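Interleukin-20 receptor subunit beta (Homo sapiens, PDB 6DF3) pairs with IL20RA to form the receptor for interleukins 19, 20 and 24, or with IL22RA1 to form one for interleukins 20 and 24. Local coordinates at residues His16-Ser21 / Tyr32-Gln37; Leu118-Glu123 / Val169-Phe174; His145-Arg150 / Val156-Met161. The protein carries 1 engineered substitution. All blocks are in the same frame, centred on the assembly; numbering follows the deposited sequence.

Contact 1. Residues His16-Ser21 / Tyr32-Gln37; sequences HLLMWS and YSVEYQ
Leu18 and Trp20 reach across the hydrophobic core of the first fibronectin type III domain to meet Tyr32 and Val34. The domain is a beta sandwich: strand 15-19 lies in the three-stranded sheet and strand 31-37 in the four-stranded one, so the two segments meet through side chains, with no hydrogen bond between them. Alternation along the strands decides who takes part. Leu18 is the first residue of 16-21 to touch 32-37. Its CG lies anti to the backbone N (chi1 177°), which sends the branched end across the interior, and Leu18 CD2 comes to 3.7 Å from Val34 CG1, methyl against methyl, the two side chains meeting tip to tip. Short branched residues suit this place, because each spans only part of the space between the sheets. Met19 turns the other way, to strand 8-12 beside it. Trp20 then points inward again, and its large ring meets two partners. The six-membered end reaches Val34, with Trp20 CH2 3.8 Å from Val34 CG2, the branch that Leu18 CD2 touches less closely. In an edge-to-face pair, the edge of the indole is turned to the face of Tyr32: the centroid of the Trp20 five-membered ring is 4.3 Å from that of the Tyr32 ring, and the planes stand at 66°. Tyr32 serves as the flat floor, and its hydroxyl OH is engaged by the backbone N of Val23, which anchors the far end of the ring. Strand 74-83 adds Val79 against Trp20 and Ala81 against Tyr32, while Cys63, half of the disulfide to Cys55, touches both Trp20 and Val34. At the heart of the aromatic pair, Trp20 NE1 sits over the centre of the Tyr32 ring, 3.2 Å above its plane.

Contact 2. Residues Leu118-Glu123 / Val169-Phe174; sequences LVIELE and VKAETF. Unlike the reference sequence in segment 169-174: Glu172 (reference Gln).
Leu118, Ile120 and Leu122 form a row of bumps facing Val169 and Ala171 inside the second fibronectin type III domain, a beta sandwich. Strand 117-122 belongs to the three-stranded sheet and strand 167-175 to the four-stranded one. The short strand segments run in roughly the same direction, their axes inclined at 32° and 9.8 Å apart at the closest, a separation bridged by side chains alone. Leu118 and Val169 pass alongside each other in opposite directions, so that their methyls meet flank to flank, Leu118 CD2 lying 3.9 Å from Val169 CG1. Farther along, the small side chain of Ala171 makes the hollow. Its single methyl stands little above the strand, and the longer chains of Ile120 and Leu122 converge on it from the facing sheet. Ile120 is fully extended and only just arrives, Ile120 CD1 being 4.5 Å from Ala171 CB. Both sheets add further side chains: Val133 packs on Ile120 and Phe131 on Leu122, while Ile111 touches both Ile120 and Val169. Lys170 points away from the facing sheet, as suits a charged residue between core ones, and makes a cation-pi contact with Phe184; Glu172, which differs from the reference sequence, also points away. Leu122 fits the hollow more snugly than Ile120, with Leu122 CD2 coming down to 3.5 Å from Ala171 CB.

Contact 3. Residues His145-Arg150 / Val156-Met161; sequences HVKMVR and VHLETM
Strands 145-149 and 156-160 run nearly antiparallel, at 166° with their short axes 8.8 Å apart, yet no hydrogen bond joins them: strand 145-149 pairs with 130-137 in one sheet and 156-160 with 117-122 in the other. Side chains therefore close the gap. At one end of the pair, Val149 CG1 meets Val156 CG2 at 4.2 Å, a purely apolar touch between two buried, beta-branched residues well suited to extended backbone. Lys147 crosses nearer the surface. With CG anti to the backbone N (chi1 -165°) its chain first extends toward 156-161, then bends at its last two torsions and lays its aliphatic part beside the opposite backbone. Lys147 CD is 3.8 Å from the carbonyl O of His157 and also faces Leu158 CD2. A long chain fits here because its methylenes can pack while the bend turns NZ to a backbone hydrogen bond with the chain of another protein in the assembly. Leu158 leans inward onto Leu118, Ile120 and Val169. On the outer side, the His157 ring makes a weak hydrogen bond between His157 NE2 and Thr160 OG1, 3.4 Å long and lying in the ring plane, and also meets the ring of His117; the His157 backbone bonds to the partner chain. This is the edge of a fibronectin type III beta sandwich, where the outermost strands of the two sheets meet and, here, also face a partner protein.

How the contacts relate
Contact 1 belongs to the first fibronectin type III domain, contacts 2 and 3 to the second; the centres of contacts 1 and 2 lie 34 Å apart on opposite sides of the chain's centre. Contacts 1 and 2 join equivalent layers, each running from the three-stranded to the four-stranded sheet through a buried core, but the first relies on an aromatic pair and the second on aliphatic methyls. Contact 3 is centred only 8 Å from contact 2 and shares its sheets, strand 156-160 pairing with 117-122 through the probable bond from Val156 N to Ile120 O. Lying at the sandwich edge, it mixes apolar packing with a lysine that reaches a partner protein.

Contact 1. Residues His16-Ser21 / Tyr32-Gln37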
ATOM      1  N   HIS C  16      12.400 -15.481   1.498  1.00 48.25           N
ATOM      2  CA  HIS C  16      12.124 -16.914   1.510  1.00 47.26           C
ATOM      3  C   HIS C  16      12.741 -17.654   0.346  1.00 48.58           C
ATOM      4  O   HIS C  16      12.359 -17.452  -0.818  1.00 44.63           O
ATOM      5  CB  HIS C  16      10.631 -17.190   1.564  1.00 44.47           C
ATOM      6  CG  HIS C  16       9.854 -16.144   2.262  1.00 43.51           C
ATOM      7  ND1 HIS C  16      10.065 -15.820   3.588  1.00 42.89           N
ATOM      8  CD2 HIS C  16       8.815 -15.356   1.828  1.00 42.48           C
ATOM      9  CE1 HIS C  16       9.263 -14.802   3.913  1.00 48.06           C
ATOM     10  NE2 HIS C  16       8.484 -14.507   2.863  1.00 44.43           N
ATOM     11  N   LEU C  17      13.642 -18.577   0.693  1.00 51.51           N
ATOM     12  CA  LEU C  17      14.380 -19.405  -0.256  1.00 55.57           C
ATOM     13  C   LEU C  17      13.866 -20.841  -0.256  1.00 52.73           C
ATOM     14  O   LEU C  17      13.979 -21.503   0.738  1.00 50.35           O
ATOM     15  CB  LEU C  17      15.869 -19.428   0.145  1.00 59.52           C
ATOM     16  CG  LEU C  17      16.956 -18.766  -0.666  1.00 67.50           C
ATOM     17  CD1 LEU C  17      18.384 -19.218  -0.218  1.00 70.49           C
ATOM     18  CD2 LEU C  17      16.775 -19.060  -2.142  1.00 67.46           C
ATOM     19  N   LEU C  18      13.307 -21.323  -1.355  1.00 52.52           N
ATOM     20  CA  LEU C  18      12.978 -22.744  -1.491  1.00 52.42           C
ATOM     21  C   LEU C  18      14.229 -23.449  -1.981  1.00 57.74           C
ATOM     22  O   LEU C  18      14.978 -22.835  -2.752  1.00 62.79           O
ATOM     23  CB  LEU C  18      11.824 -22.950  -2.464  1.00 52.68           C
ATOM     24  CG  LEU C  18      11.409 -24.404  -2.768  1.00 52.09           C
ATOM     25  CD1 LEU C  18      10.830 -24.988  -1.506  1.00 51.71           C
ATOM     26  CD2 LEU C  18      10.410 -24.443  -3.904  1.00 51.78           C
ATOM     27  N   MET C  19      14.492 -24.684  -1.504  1.00 57.23           N
ATOM     28  CA  MET C  19      15.810 -25.422  -1.716  1.00 63.04           C
ATOM     29  C   MET C  19      15.505 -26.872  -1.820  1.00 61.45           C
ATOM     30  O   MET C  19      14.533 -27.318  -1.248  1.00 57.12           O
ATOM     31  CB  MET C  19      16.845 -25.292  -0.587  1.00 64.68           C
ATOM     32  CG  MET C  19      17.250 -23.841  -0.305  1.00 69.85           C
ATOM     33  SD  MET C  19      18.276 -23.502   1.173  1.00 74.44           S
ATOM     34  CE  MET C  19      17.655 -24.740   2.321  1.00 76.16           C
ATOM     35  N   TRP C  20      16.311 -27.569  -2.599  1.00 61.54           N
ATOM     36  CA  TRP C  20      16.136 -28.991  -2.823  1.00 64.63           C
ATOM     37  C   TRP C  20      17.512 -29.570  -3.169  1.00 68.02           C
ATOM     38  O   TRP C  20      18.429 -28.821  -3.460  1.00 66.74           O
ATOM     39  CB  TRP C  20      15.062 -29.235  -3.905  1.00 62.76           C
ATOM     40  CG  TRP C  20      15.304 -28.495  -5.200  1.00 64.98           C
ATOM     41  CD1 TRP C  20      16.017 -28.939  -6.232  1.00 69.06           C
ATOM     42  CD2 TRP C  20      14.829 -27.191  -5.579  1.00 63.61           C
ATOM     43  NE1 TRP C  20      16.045 -28.022  -7.241  1.00 70.39           N
ATOM     44  CE2 TRP C  20      15.319 -26.932  -6.871  1.00 67.88           C
ATOM     45  CE3 TRP C  20      14.044 -26.231  -4.962  1.00 61.55           C
ATOM     46  CZ2 TRP C  20      15.054 -25.734  -7.571  1.00 67.65           C
ATOM     47  CZ3 TRP C  20      13.785 -25.024  -5.640  1.00 62.45           C
ATOM     48  CH2 TRP C  20      14.282 -24.796  -6.945  1.00 65.43           C
ATOM     49  N   SER C  21      17.657 -30.894  -3.118  1.00 73.18           N
ATOM     50  CA  SER C  21      18.873 -31.542  -3.595  1.00 79.13           C
ATOM     51  C   SER C  21      18.852 -31.579  -5.131  1.00 80.27           C
ATOM     52  O   SER C  21      17.811 -31.789  -5.718  1.00 78.33           O
ATOM     53  CB  SER C  21      18.986 -32.990  -3.118  1.00 82.80           C
ATOM     54  OG  SER C  21      18.741 -33.079  -1.750  1.00 82.23           O
ATOM     55  N   TYR C  32      14.956 -26.355 -13.340  1.00 74.31           N
ATOM     56  CA  TYR C  32      13.884 -26.624 -12.375  1.00 70.09           C
ATOM     57  C   TYR C  32      12.736 -25.645 -12.583  1.00 67.38           C
ATOM     58  O   TYR C  32      12.991 -24.510 -12.957  1.00 72.21           O
ATOM     59  CB  TYR C  32      14.436 -26.482 -10.927  1.00 67.19           C
ATOM     60  CG  TYR C  32      15.566 -27.412 -10.639  1.00 69.14           C
ATOM     61  CD1 TYR C  32      15.324 -28.751 -10.416  1.00 69.37           C
ATOM     62  CD2 TYR C  32      16.898 -26.967 -10.640  1.00 72.34           C
ATOM     63  CE1 TYR C  32      16.355 -29.647 -10.200  1.00 73.15           C
ATOM     64  CE2 TYR C  32      17.947 -27.857 -10.400  1.00 75.27           C
ATOM     65  CZ  TYR C  32      17.658 -29.204 -10.184  1.00 75.71           C
ATOM     66  OH  TYR C  32      18.645 -30.128  -9.981  1.00 81.05           O
ATOM     67  N   SER C  33      11.501 -26.036 -12.285  1.00 65.38           N
ATOM     68  CA  SER C  33      10.342 -25.084 -12.268  1.00 64.20           C
ATOM     69  C   SER C  33       9.647 -25.182 -10.943  1.00 58.97           C
ATOM     70  O   SER C  33       9.431 -26.286 -10.438  1.00 59.42           O
ATOM     71  CB  SER C  33       9.346 -25.366 -13.395  1.00 65.85           C
ATOM     72  OG  SER C  33      10.063 -25.463 -14.618  1.00 71.84           O
ATOM     73  N   VAL C  34       9.332 -24.026 -10.375  1.00 55.35           N
ATOM     74  CA  VAL C  34       8.605 -23.964  -9.122  1.00 53.63           C
ATOM     75  C   VAL C  34       7.172 -23.404  -9.268  1.00 53.95           C
ATOM     76  O   VAL C  34       6.987 -22.422  -9.958  1.00 52.19           O
ATOM     77  CB  VAL C  34       9.347 -23.109  -8.114  1.00 49.44           C
ATOM     78  CG1 VAL C  34       8.571 -23.041  -6.819  1.00 46.48           C
ATOM     79  CG2 VAL C  34      10.742 -23.655  -7.922  1.00 54.51           C
ATOM     80  N   GLU C  35       6.197 -24.021  -8.589  1.00 51.34           N
ATOM     81  CA  GLU C  35       4.842 -23.477  -8.534  1.00 50.76           C
ATOM     82  C   GLU C  35       4.333 -23.455  -7.097  1.00 48.09           C
ATOM     83  O   GLU C  35       4.885 -24.163  -6.273  1.00 48.52           O
ATOM     84  CB  GLU C  35       3.925 -24.308  -9.382  1.00 52.38           C
ATOM     85  CG  GLU C  35       4.289 -24.185 -10.839  1.00 55.32           C
ATOM     86  CD  GLU C  35       3.341 -24.966 -11.737  1.00 61.97           C
ATOM     87  OE1 GLU C  35       2.588 -25.829 -11.225  1.00 61.98           O
ATOM     88  OE2 GLU C  35       3.382 -24.734 -12.978  1.00 72.46           O
ATOM     89  N   TYR C  36       3.302 -22.640  -6.808  1.00 46.24           N
ATOM     90  CA  TYR C  36       2.784 -22.478  -5.428  1.00 42.28           C
ATOM     91  C   TYR C  36       1.295 -22.349  -5.416  1.00 43.97           C
ATOM     92  O   TYR C  36       0.674 -22.108  -6.470  1.00 45.71           O
ATOM     93  CB  TYR C  36       3.381 -21.220  -4.786  1.00 44.15           C
ATOM     94  CG  TYR C  36       2.946 -19.875  -5.407  1.00 40.99           C
ATOM     95  CD1 TYR C  36       3.557 -19.381  -6.500  1.00 48.18           C
ATOM     96  CD2 TYR C  36       1.888 -19.145  -4.882  1.00 44.39           C
ATOM     97  CE1 TYR C  36       3.195 -18.147  -7.074  1.00 47.57           C
ATOM     98  CE2 TYR C  36       1.465 -17.930  -5.436  1.00 42.92           C
ATOM     99  CZ  TYR C  36       2.135 -17.435  -6.529  1.00 45.62           C
ATOM    100  OH  TYR C  36       1.718 -16.296  -7.132  1.00 45.73           O
ATOM    101  N   GLN C  37       0.734 -22.580  -4.248  1.00 44.06           N
ATOM    102  CA  GLN C  37      -0.636 -22.260  -3.888  1.00 44.97           C
ATOM    103  C   GLN C  37      -0.610 -21.589  -2.539  1.00 45.12           C
ATOM    104  O   GLN C  37       0.094 -22.048  -1.612  1.00 42.33           O
ATOM    105  CB  GLN C  37      -1.426 -23.536  -3.571  1.00 46.81           C
ATOM    106  CG  GLN C  37      -1.572 -24.429  -4.755  1.00 51.76           C
ATOM    107  CD  GLN C  37      -2.491 -25.614  -4.505  1.00 49.89           C
ATOM    108  OE1 GLN C  37      -2.402 -26.249  -3.460  1.00 50.48           O
ATOM    109  NE2 GLN C  37      -3.297 -25.954  -5.480  1.00 48.15           N
TER

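Contact 2. Residues Leu118-Glu123 / Val169-Phe174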
ATOM      1  N   LEU C 118      24.734  12.104  19.031  1.00114.34           N
ATOM      2  CA  LEU C 118      24.811  10.668  18.932  1.00109.67           C
ATOM      3  C   LEU C 118      24.012  10.222  17.708  1.00105.63           C
ATOM      4  O   LEU C 118      22.855  10.620  17.578  1.00104.16           O
ATOM      5  CB  LEU C 118      24.206  10.051  20.180  1.00108.10           C
ATOM      6  CG  LEU C 118      24.264   8.514  20.238  1.00104.00           C
ATOM      7  CD1 LEU C 118      25.705   8.045  20.435  1.00106.05           C
ATOM      8  CD2 LEU C 118      23.335   8.057  21.355  1.00102.51           C
ATOM      9  N   VAL C 119      24.609   9.387  16.849  1.00104.51           N
ATOM     10  CA  VAL C 119      23.951   8.933  15.591  1.00101.62           C
ATOM     11  C   VAL C 119      24.046   7.411  15.368  1.00100.09           C
ATOM     12  O   VAL C 119      25.033   6.777  15.747  1.00101.12           O
ATOM     13  CB  VAL C 119      24.416   9.772  14.350  1.00104.76           C
ATOM     14  CG1 VAL C 119      25.893  10.105  14.362  1.00109.97           C
ATOM     15  CG2 VAL C 119      24.011   9.181  13.014  1.00101.48           C
ATOM     16  N   ILE C 120      22.979   6.862  14.770  1.00 94.61           N
ATOM     17  CA  ILE C 120      22.809   5.456  14.522  1.00 91.69           C
ATOM     18  C   ILE C 120      22.576   5.269  13.019  1.00 92.43           C
ATOM     19  O   ILE C 120      21.990   6.144  12.333  1.00 96.21           O
ATOM     20  CB  ILE C 120      21.671   4.862  15.402  1.00 87.88           C
ATOM     21  CG1 ILE C 120      21.764   3.333  15.445  1.00 86.68           C
ATOM     22  CG2 ILE C 120      20.278   5.265  14.915  1.00 87.98           C
ATOM     23  CD1 ILE C 120      20.742   2.632  16.335  1.00 85.04           C
ATOM     24  N   GLU C 121      23.070   4.151  12.499  1.00 91.85           N
ATOM     25  CA  GLU C 121      22.792   3.700  11.132  1.00 91.77           C
ATOM     26  C   GLU C 121      22.473   2.217  11.177  1.00 87.83           C
ATOM     27  O   GLU C 121      23.343   1.399  11.449  1.00 89.89           O
ATOM     28  CB  GLU C 121      24.013   3.960  10.257  1.00 97.26           C
ATOM     29  CG  GLU C 121      23.914   3.407   8.840  1.00 97.74           C
ATOM     30  CD  GLU C 121      24.866   4.103   7.873  1.00103.19           C
ATOM     31  OE1 GLU C 121      25.858   4.720   8.315  1.00106.72           O
ATOM     32  OE2 GLU C 121      24.604   4.040   6.651  1.00109.91           O
ATOM     33  N   LEU C 122      21.220   1.867  10.942  1.00 84.93           N
ATOM     34  CA  LEU C 122      20.829   0.483  10.935  1.00 83.60           C
ATOM     35  C   LEU C 122      21.140  -0.108   9.581  1.00 86.89           C
ATOM     36  O   LEU C 122      21.628   0.576   8.664  1.00 90.95           O
ATOM     37  CB  LEU C 122      19.360   0.295  11.330  1.00 81.59           C
ATOM     38  CG  LEU C 122      19.200   0.765  12.794  1.00 85.59           C
ATOM     39  CD1 LEU C 122      17.985   1.671  13.051  1.00 85.27           C
ATOM     40  CD2 LEU C 122      19.186  -0.440  13.696  1.00 83.69           C
ATOM     41  N   GLU C 123      20.978  -1.424   9.541  1.00 86.24           N
ATOM     42  CA  GLU C 123      21.174  -2.217   8.359  1.00 88.24           C
ATOM     43  C   GLU C 123      19.842  -2.191   7.600  1.00 80.70           C
ATOM     44  O   GLU C 123      18.774  -2.309   8.206  1.00 75.48           O
ATOM     45  CB  GLU C 123      21.534  -3.629   8.801  1.00 87.78           C
ATOM     46  CG  GLU C 123      22.049  -4.540   7.693  1.00 90.61           C
ATOM     47  CD  GLU C 123      22.234  -5.978   8.162  1.00 89.98           C
ATOM     48  OE1 GLU C 123      21.243  -6.557   8.713  1.00 84.38           O
ATOM     49  OE2 GLU C 123      23.377  -6.493   7.999  1.00 90.17           O
ATOM     50  N   VAL C 169      23.102   2.177  23.725  1.00112.11           N
ATOM     51  CA  VAL C 169      22.083   1.959  22.668  1.00109.85           C
ATOM     52  C   VAL C 169      21.985   0.491  22.162  1.00102.58           C
ATOM     53  O   VAL C 169      23.004  -0.161  21.956  1.00100.51           O
ATOM     54  CB  VAL C 169      22.361   2.881  21.444  1.00112.35           C
ATOM     55  CG1 VAL C 169      22.212   4.352  21.809  1.00115.15           C
ATOM     56  CG2 VAL C 169      23.774   2.659  20.892  1.00114.36           C
ATOM     57  N   LYS C 170      20.758   0.009  21.961  1.00 95.31           N
ATOM     58  CA  LYS C 170      20.517  -1.260  21.316  1.00 91.81           C
ATOM     59  C   LYS C 170      19.281  -1.074  20.391  1.00 89.13           C
ATOM     60  O   LYS C 170      18.465  -0.161  20.619  1.00 88.76           O
ATOM     61  CB  LYS C 170      20.248  -2.365  22.340  1.00 91.60           C
ATOM     62  CG  LYS C 170      19.065  -2.049  23.239  1.00 95.10           C
ATOM     63  CD  LYS C 170      18.747  -3.126  24.246  1.00 97.83           C
ATOM     64  CE  LYS C 170      17.496  -2.770  25.038  1.00100.37           C
ATOM     65  NZ  LYS C 170      17.107  -3.859  25.975  1.00101.29           N
ATOM     66  N   ALA C 171      19.146  -1.966  19.412  1.00 81.40           N
ATOM     67  CA  ALA C 171      18.119  -1.874  18.367  1.00 80.16           C
ATOM     68  C   ALA C 171      17.505  -3.235  18.034  1.00 77.87           C
ATOM     69  O   ALA C 171      18.164  -4.279  18.056  1.00 75.37           O
ATOM     70  CB  ALA C 171      18.695  -1.244  17.106  1.00 77.91           C
ATOM     71  N   GLU C 172      16.246  -3.180  17.653  1.00 77.11           N
ATOM     72  CA  GLU C 172      15.361  -4.312  17.509  1.00 74.06           C
ATOM     73  C   GLU C 172      14.594  -4.050  16.207  1.00 73.29           C
ATOM     74  O   GLU C 172      14.498  -2.904  15.766  1.00 70.07           O
ATOM     75  CB  GLU C 172      14.407  -4.176  18.693  1.00 78.26           C
ATOM     76  CG  GLU C 172      13.569  -5.352  19.082  1.00 79.09           C
ATOM     77  CD  GLU C 172      12.415  -4.980  20.026  1.00 84.18           C
ATOM     78  OE1 GLU C 172      11.879  -5.902  20.683  1.00 89.26           O
ATOM     79  OE2 GLU C 172      12.015  -3.797  20.126  1.00 83.49           O
ATOM     80  N   THR C 173      13.963  -5.077  15.662  1.00 68.46           N
ATOM     81  CA  THR C 173      13.326  -4.999  14.382  1.00 69.73           C
ATOM     82  C   THR C 173      11.823  -5.343  14.674  1.00 69.50           C
ATOM     83  O   THR C 173      11.534  -6.020  15.677  1.00 70.06           O
ATOM     84  CB  THR C 173      14.083  -6.020  13.526  1.00 72.74           C
ATOM     85  OG1 THR C 173      14.715  -5.427  12.380  1.00 73.98           O
ATOM     86  CG2 THR C 173      13.230  -7.156  13.223  1.00 67.45           C
ATOM     87  N   PHE C 174      10.888  -4.837  13.852  1.00 69.81           N
ATOM     88  CA  PHE C 174       9.421  -5.123  13.959  1.00 68.99           C
ATOM     89  C   PHE C 174       8.817  -5.259  12.568  1.00 66.11           C
ATOM     90  O   PHE C 174       9.117  -4.444  11.724  1.00 63.75           O
ATOM     91  CB  PHE C 174       8.622  -4.024  14.678  1.00 71.45           C
ATOM     92  CG  PHE C 174       7.130  -4.275  14.696  1.00 71.71           C
ATOM     93  CD1 PHE C 174       6.578  -5.303  15.470  1.00 72.79           C
ATOM     94  CD2 PHE C 174       6.266  -3.510  13.915  1.00 75.81           C
ATOM     95  CE1 PHE C 174       5.194  -5.559  15.483  1.00 76.09           C
ATOM     96  CE2 PHE C 174       4.877  -3.747  13.921  1.00 77.43           C
ATOM     97  CZ  PHE C 174       4.329  -4.771  14.703  1.00 75.73           C
TER

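Contact 3. Residues His145-Arg150 / Val156-Met161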
ATOM      1  N   HIS C 145      14.637   5.875  26.551  1.00128.93           N
ATOM      2  CA  HIS C 145      13.700   6.344  25.522  1.00125.77           C
ATOM      3  C   HIS C 145      13.693   5.386  24.321  1.00118.09           C
ATOM      4  O   HIS C 145      14.414   4.391  24.290  1.00112.63           O
ATOM      5  CB  HIS C 145      14.036   7.775  25.091  1.00127.72           C
ATOM      6  CG  HIS C 145      14.288   8.697  26.236  1.00130.89           C
ATOM      7  ND1 HIS C 145      15.558   9.049  26.633  1.00133.37           N
ATOM      8  CD2 HIS C 145      13.438   9.300  27.099  1.00134.74           C
ATOM      9  CE1 HIS C 145      15.481   9.856  27.679  1.00138.27           C
ATOM     10  NE2 HIS C 145      14.205  10.025  27.981  1.00139.53           N
ATOM     11  N   VAL C 146      12.849   5.702  23.349  1.00116.55           N
ATOM     12  CA  VAL C 146      12.582   4.837  22.215  1.00112.61           C
ATOM     13  C   VAL C 146      12.284   5.696  20.977  1.00109.59           C
ATOM     14  O   VAL C 146      11.232   6.329  20.928  1.00112.98           O
ATOM     15  CB  VAL C 146      11.401   3.872  22.548  1.00109.64           C
ATOM     16  CG1 VAL C 146      10.683   3.382  21.294  1.00106.45           C
ATOM     17  CG2 VAL C 146      11.900   2.704  23.396  1.00108.36           C
ATOM     18  N   LYS C 147      13.202   5.706  20.001  1.00104.44           N
ATOM     19  CA  LYS C 147      12.943   6.271  18.661  1.00100.18           C
ATOM     20  C   LYS C 147      12.684   5.192  17.600  1.00 94.27           C
ATOM     21  O   LYS C 147      13.543   4.361  17.306  1.00 88.26           O
ATOM     22  CB  LYS C 147      14.110   7.168  18.220  1.00101.80           C
ATOM     23  CG  LYS C 147      13.780   8.070  17.029  1.00102.43           C
ATOM     24  CD  LYS C 147      14.877   9.087  16.725  1.00106.88           C
ATOM     25  CE  LYS C 147      14.332  10.519  16.603  1.00111.74           C
ATOM     26  NZ  LYS C 147      13.334  10.677  15.487  1.00111.24           N
ATOM     27  N   MET C 148      11.490   5.223  17.027  1.00 94.64           N
ATOM     28  CA  MET C 148      11.148   4.428  15.851  1.00 93.01           C
ATOM     29  C   MET C 148      11.866   5.025  14.659  1.00 91.99           C
ATOM     30  O   MET C 148      11.727   6.249  14.410  1.00 93.09           O
ATOM     31  CB  MET C 148       9.645   4.445  15.569  1.00 96.58           C
ATOM     32  CG  MET C 148       8.778   3.925  16.705  1.00104.11           C
ATOM     33  SD  MET C 148       9.146   2.222  17.214  1.00121.59           S
ATOM     34  CE  MET C 148       7.668   1.863  18.191  1.00118.73           C
ATOM     35  N   VAL C 149      12.651   4.186  13.960  1.00 85.01           N
ATOM     36  CA  VAL C 149      13.374   4.565  12.734  1.00 84.46           C
ATOM     37  C   VAL C 149      12.864   3.768  11.529  1.00 84.22           C
ATOM     38  O   VAL C 149      12.886   2.506  11.508  1.00 76.40           O
ATOM     39  CB  VAL C 149      14.902   4.362  12.842  1.00 84.95           C
ATOM     40  CG1 VAL C 149      15.580   4.831  11.561  1.00 86.76           C
ATOM     41  CG2 VAL C 149      15.508   5.123  14.004  1.00 88.77           C
ATOM     42  N   ARG C 150      12.436   4.486  10.495  1.00 89.71           N
ATOM     43  CA  ARG C 150      11.684   3.839   9.424  1.00 89.89           C
ATOM     44  C   ARG C 150      12.613   2.931   8.627  1.00 86.41           C
ATOM     45  O   ARG C 150      12.298   1.767   8.452  1.00 80.76           O
ATOM     46  CB  ARG C 150      10.957   4.853   8.532  1.00 96.15           C
ATOM     47  CG  ARG C 150       9.792   4.263   7.715  1.00 99.85           C
ATOM     48  CD  ARG C 150       8.587   5.228   7.540  1.00109.94           C
ATOM     49  NE  ARG C 150       8.935   6.667   7.450  1.00119.07           N
ATOM     50  CZ  ARG C 150       9.515   7.278   6.405  1.00123.77           C
ATOM     51  NH1 ARG C 150       9.829   6.624   5.286  1.00124.68           N
ATOM     52  NH2 ARG C 150       9.793   8.567   6.482  1.00129.31           N
ATOM     53  N   VAL C 156      20.868   8.407  11.096  1.00 88.82           N
ATOM     54  CA  VAL C 156      19.894   9.176  11.826  1.00 89.06           C
ATOM     55  C   VAL C 156      20.383   9.602  13.250  1.00 91.14           C
ATOM     56  O   VAL C 156      20.927   8.810  14.012  1.00 88.64           O
ATOM     57  CB  VAL C 156      18.599   8.372  11.924  1.00 86.45           C
ATOM     58  CG1 VAL C 156      17.568   9.113  12.753  1.00 89.72           C
ATOM     59  CG2 VAL C 156      18.047   8.128  10.530  1.00 86.24           C
ATOM     60  N   HIS C 157      20.202  10.887  13.557  1.00 94.73           N
ATOM     61  CA  HIS C 157      20.296  11.445  14.908  1.00 95.78           C
ATOM     62  C   HIS C 157      19.342  10.791  15.919  1.00 94.88           C
ATOM     63  O   HIS C 157      18.146  10.633  15.664  1.00 92.69           O
ATOM     64  CB  HIS C 157      19.956  12.903  14.816  1.00 98.57           C
ATOM     65  CG  HIS C 157      20.136  13.662  16.087  1.00101.57           C
ATOM     66  ND1 HIS C 157      19.094  13.904  16.953  1.00102.40           N
ATOM     67  CD2 HIS C 157      21.221  14.265  16.620  1.00105.05           C
ATOM     68  CE1 HIS C 157      19.534  14.619  17.973  1.00105.17           C
ATOM     69  NE2 HIS C 157      20.829  14.830  17.808  1.00107.48           N
ATOM     70  N   LEU C 158      19.894  10.397  17.061  1.00 97.83           N
ATOM     71  CA  LEU C 158      19.127   9.915  18.233  1.00 99.86           C
ATOM     72  C   LEU C 158      18.897  10.954  19.343  1.00104.02           C
ATOM     73  O   LEU C 158      17.768  11.223  19.745  1.00106.27           O
ATOM     74  CB  LEU C 158      19.885   8.763  18.890  1.00100.53           C
ATOM     75  CG  LEU C 158      19.980   7.488  18.096  1.00 96.07           C
ATOM     76  CD1 LEU C 158      20.782   6.523  18.959  1.00 98.48           C
ATOM     77  CD2 LEU C 158      18.591   6.973  17.763  1.00 93.43           C
ATOM     78  N   GLU C 159      19.989  11.478  19.868  1.00106.91           N
ATOM     79  CA  GLU C 159      19.961  12.341  21.028  1.00111.53           C
ATOM     80  C   GLU C 159      21.224  13.212  20.963  1.00115.79           C
ATOM     81  O   GLU C 159      22.253  12.777  20.440  1.00112.04           O
ATOM     82  CB  GLU C 159      19.878  11.480  22.308  1.00111.14           C
ATOM     83  CG  GLU C 159      19.857  12.222  23.659  1.00116.56           C
ATOM     84  CD  GLU C 159      18.738  13.253  23.704  1.00119.39           C
ATOM     85  OE1 GLU C 159      17.539  12.893  23.677  1.00119.40           O
ATOM     86  OE2 GLU C 159      19.052  14.440  23.697  1.00123.93           O
ATOM     87  N   THR C 160      21.122  14.462  21.422  1.00122.85           N
ATOM     88  CA  THR C 160      22.310  15.256  21.727  1.00128.96           C
ATOM     89  C   THR C 160      22.662  14.950  23.170  1.00133.33           C
ATOM     90  O   THR C 160      21.799  14.970  24.045  1.00135.37           O
ATOM     91  CB  THR C 160      22.110  16.783  21.531  1.00134.30           C
ATOM     92  OG1 THR C 160      22.044  17.050  20.127  1.00134.81           O
ATOM     93  CG2 THR C 160      23.274  17.597  22.151  1.00137.67           C
ATOM     94  N   MET C 161      23.944  14.713  23.412  1.00134.87           N
ATOM     95  CA  MET C 161      24.394  14.149  24.666  1.00135.57           C
ATOM     96  C   MET C 161      24.801  15.259  25.585  1.00140.77           C
ATOM     97  O   MET C 161      25.074  16.352  25.120  1.00143.68           O
ATOM     98  CB  MET C 161      25.572  13.221  24.403  1.00133.62           C
ATOM     99  CG  MET C 161      25.205  12.071  23.460  1.00126.83           C
ATOM    100  SD  MET C 161      26.452  10.770  23.362  1.00124.17           S
ATOM    101  CE  MET C 161      27.845  11.718  22.717  1.00129.04           C
TER